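Local structure of mandelate racemase/muconate lactonizing enzyme family protein (Azoarcus sp., 2QDE) at residues R58-I69 and T97-V107. The protein belongs to the mandelate racemase/muconate lactonizing enzyme family of the enolase superfamily and carries a bound barium ion. Residues are numbered along the deposited sequence; the frame is centred on the assembly and turned at random.
Sequences RGETQDSITSMI and TRDNNQAKATV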
# COMPACT_ATOMS: atom_id res chain seq x y z
N ARG A 58 32.94 -2.12 5.60
CA ARG A 58 32.81 -0.72 5.98
C ARG A 58 33.26 0.26 4.89
O ARG A 58 32.69 1.33 4.72
CB ARG A 58 33.61 -0.47 7.27
CG ARG A 58 33.46 0.92 7.89
CD ARG A 58 32.17 1.05 8.68
NE ARG A 58 30.99 1.05 7.83
CZ ARG A 58 30.66 2.05 7.01
NH1 ARG A 58 31.42 3.14 6.93
NH2 ARG A 58 29.57 1.95 6.25
N GLY A 59 34.30 -0.12 4.15
CA GLY A 59 34.80 0.75 3.10
C GLY A 59 35.80 1.80 3.58
O GLY A 59 36.19 2.70 2.83
N GLU A 60 36.22 1.69 4.84
CA GLU A 60 37.18 2.64 5.38
C GLU A 60 38.56 2.01 5.56
O GLU A 60 38.68 0.80 5.76
CB GLU A 60 36.66 3.22 6.71
CG GLU A 60 35.40 4.07 6.50
CD GLU A 60 34.78 4.57 7.80
OE1 GLU A 60 35.41 5.40 8.49
OE2 GLU A 60 33.66 4.12 8.12
N THR A 61 39.60 2.83 5.48
CA THR A 61 40.97 2.36 5.61
C THR A 61 41.71 3.16 6.66
O THR A 61 41.19 4.15 7.17
CB THR A 61 41.74 2.51 4.29
OG1 THR A 61 41.82 3.91 3.94
CG2 THR A 61 41.06 1.74 3.16
N GLN A 62 42.92 2.73 6.97
CA GLN A 62 43.74 3.43 7.94
C GLN A 62 43.85 4.88 7.52
O GLN A 62 43.62 5.78 8.32
CB GLN A 62 45.13 2.83 8.03
CG GLN A 62 45.20 1.49 8.70
CD GLN A 62 46.64 1.03 8.83
OE1 GLN A 62 47.37 1.00 7.84
NE2 GLN A 62 47.04 0.66 10.04
N ASP A 63 44.19 5.10 6.25
CA ASP A 63 44.34 6.46 5.73
C ASP A 63 43.02 7.24 5.70
O ASP A 63 43.01 8.44 5.97
CB ASP A 63 45.01 6.43 4.35
CG ASP A 63 46.49 6.00 4.43
OD1 ASP A 63 47.03 5.94 5.55
OD2 ASP A 63 47.11 5.73 3.37
N SER A 64 41.91 6.56 5.40
CA SER A 64 40.59 7.20 5.39
C SER A 64 40.32 7.83 6.74
O SER A 64 40.05 9.01 6.86
CB SER A 64 39.46 6.18 5.17
OG SER A 64 39.48 5.67 3.86
N ILE A 65 40.38 6.98 7.76
CA ILE A 65 40.13 7.40 9.12
C ILE A 65 41.11 8.48 9.59
O ILE A 65 40.71 9.48 10.19
CB ILE A 65 40.20 6.18 10.06
CG1 ILE A 65 39.15 5.15 9.63
CG2 ILE A 65 39.99 6.62 11.51
CD1 ILE A 65 39.30 3.79 10.28
N THR A 66 42.39 8.29 9.28
CA THR A 66 43.39 9.25 9.69
C THR A 66 43.15 10.62 9.09
O THR A 66 43.24 11.63 9.78
CB THR A 66 44.81 8.76 9.33
OG1 THR A 66 45.10 7.56 10.06
CG2 THR A 66 45.85 9.82 9.69
N SER A 67 42.84 10.66 7.80
CA SER A 67 42.61 11.93 7.15
C SER A 67 41.33 12.61 7.62
O SER A 67 41.34 13.79 7.96
CB SER A 67 42.57 11.76 5.63
OG SER A 67 42.39 13.02 5.01
N MET A 68 40.23 11.87 7.67
CA MET A 68 38.99 12.49 8.10
C MET A 68 39.10 13.03 9.51
O MET A 68 38.65 14.14 9.79
CB MET A 68 37.81 11.51 8.00
CG MET A 68 36.45 12.20 8.16
SD MET A 68 36.20 13.56 6.98
CE MET A 68 36.19 12.70 5.47
N ILE A 69 39.72 12.28 10.41
CA ILE A 69 39.87 12.73 11.78
C ILE A 69 40.85 13.91 11.90
O ILE A 69 40.54 14.91 12.55
CB ILE A 69 40.37 11.59 12.70
CG1 ILE A 69 39.28 10.52 12.85
CG2 ILE A 69 40.74 12.14 14.08
CD1 ILE A 69 39.65 9.38 13.78
N THR A 97 30.49 15.49 7.67
CA THR A 97 30.89 14.36 6.84
C THR A 97 29.84 13.28 6.56
O THR A 97 29.12 12.83 7.45
CB THR A 97 32.11 13.66 7.48
OG1 THR A 97 33.19 14.59 7.59
CG2 THR A 97 32.55 12.47 6.64
N ARG A 98 29.81 12.87 5.29
CA ARG A 98 28.91 11.81 4.82
C ARG A 98 29.64 10.49 5.11
O ARG A 98 30.86 10.41 4.94
CB ARG A 98 28.71 11.96 3.31
CG ARG A 98 27.71 10.99 2.70
CD ARG A 98 27.95 10.85 1.20
NE ARG A 98 26.71 10.89 0.43
CZ ARG A 98 25.72 10.01 0.55
NH1 ARG A 98 25.83 9.00 1.40
NH2 ARG A 98 24.63 10.14 -0.19
N ASP A 99 28.89 9.47 5.53
CA ASP A 99 29.47 8.16 5.83
C ASP A 99 30.65 8.25 6.83
O ASP A 99 30.58 9.01 7.79
CB ASP A 99 29.92 7.46 4.54
CG ASP A 99 28.78 7.24 3.56
OD1 ASP A 99 27.70 6.80 4.00
OD2 ASP A 99 28.96 7.50 2.36
N ASN A 100 31.70 7.47 6.61
CA ASN A 100 32.87 7.47 7.51
C ASN A 100 32.48 7.07 8.93
O ASN A 100 33.05 7.56 9.90
CB ASN A 100 33.51 8.87 7.54
CG ASN A 100 34.26 9.18 6.27
OD1 ASN A 100 35.45 8.88 6.15
ND2 ASN A 100 33.57 9.79 5.31
N ASN A 101 31.52 6.17 9.03
CA ASN A 101 31.02 5.70 10.33
C ASN A 101 32.10 5.20 11.28
O ASN A 101 32.04 5.49 12.47
CB ASN A 101 29.97 4.61 10.11
CG ASN A 101 28.77 5.11 9.34
OD1 ASN A 101 28.92 5.77 8.31
ND2 ASN A 101 27.58 4.80 9.82
N GLN A 102 33.08 4.44 10.77
CA GLN A 102 34.12 3.91 11.64
C GLN A 102 35.02 5.00 12.22
O GLN A 102 35.45 4.93 13.37
CB GLN A 102 34.96 2.88 10.89
CG GLN A 102 36.09 2.25 11.71
CD GLN A 102 36.68 1.02 11.04
OE1 GLN A 102 36.66 0.91 9.82
NE2 GLN A 102 37.21 0.10 11.84
N ALA A 103 35.31 6.02 11.40
CA ALA A 103 36.13 7.15 11.84
C ALA A 103 35.37 7.92 12.92
O ALA A 103 35.94 8.29 13.94
CB ALA A 103 36.43 8.06 10.66
N LYS A 104 34.08 8.14 12.67
CA LYS A 104 33.24 8.85 13.63
C LYS A 104 33.14 8.05 14.93
O LYS A 104 33.22 8.60 16.02
CB LYS A 104 31.83 9.06 13.07
CG LYS A 104 31.74 10.01 11.88
CD LYS A 104 30.33 9.97 11.27
CE LYS A 104 30.17 10.99 10.16
NZ LYS A 104 28.89 10.82 9.42
N ALA A 105 32.97 6.74 14.79
CA ALA A 105 32.86 5.86 15.95
C ALA A 105 34.12 5.95 16.82
O ALA A 105 34.04 6.02 18.04
CB ALA A 105 32.66 4.42 15.50
N THR A 106 35.27 5.95 16.17
CA THR A 106 36.54 6.04 16.87
C THR A 106 36.63 7.30 17.73
O THR A 106 37.09 7.25 18.87
CB THR A 106 37.70 6.00 15.88
OG1 THR A 106 37.64 4.78 15.14
CG2 THR A 106 39.04 6.07 16.61
N VAL A 107 36.17 8.42 17.18
CA VAL A 107 36.18 9.68 17.90
C VAL A 107 35.24 9.57 19.11
O VAL A 107 35.60 9.95 20.23
CB VAL A 107 35.70 10.83 16.99
CG1 VAL A 107 35.50 12.11 17.81
CG2 VAL A 107 36.71 11.07 15.88
O HOH W 1 28.43 4.12 4.49
O HOH W 2 36.85 -0.42 7.40
O HOH W 3 37.33 6.90 7.30
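The carboxylate of Glu60 meets the first turn of helix 101-119 with both oxygens. OE2 of Glu60 accepts from Gln102 N at 2.7 Å (N-H...O angle 161°). Its OE1 accepts from Ala103 N at 3.0 Å, with a more bent angle of 142°. Both donors lie on the syn side, close to the carboxylate plane, so the group spans two successive backbone N-H groups at the helix N-terminus, whose dipole would probably stabilise its negative charge. Extended beyond CG, the Glu60 chain carries the carboxylate to this helix end. The N-cap residue, Asn100, makes no side-chain capping bond. Water 3 links Glu60 OE1 to Asn100 OD1, while Asn100 ND2 bonds Arg98 O in the amide plane and Gly59 O of a second subunit.

Arg58 supplies a second grip on OE2. Its chain bends at chi2 and chi3, bringing NH1 to the anti side of Glu60 OE2 at 2.7 Å in a salt bridge almost exactly in the guanidinium plane. Asn101 CB lies over one guanidinium face, toward the rim, while the Asn101 amide turns to Lys273 O and Glu251. Arg58 and Gln102 run past each other in opposite directions; the Gln102 amide nitrogen reaches Ala50 O and Asp52 O.

Farther along, apolar side chains predominate. Ile65 CG2 touches Ala103 CB at 3.9 Å where the backbones come nearest, and Ile69 slides alongside Val107, CD1 to CG2 4.0 Å. Met68 is the exception: it meets Thr97 tip to tip, SD to OG1 3.2 Å, and its CE lies 3.9 Å from Asn100 ND2. Thr97 OG1 is buried there without a polar partner.

The helix segments cross at -58° with axes 9.1 Å apart, inside the N-terminal domain. Ile65 and Ile69 also pack on strands 31-40 and 5-15, respectively.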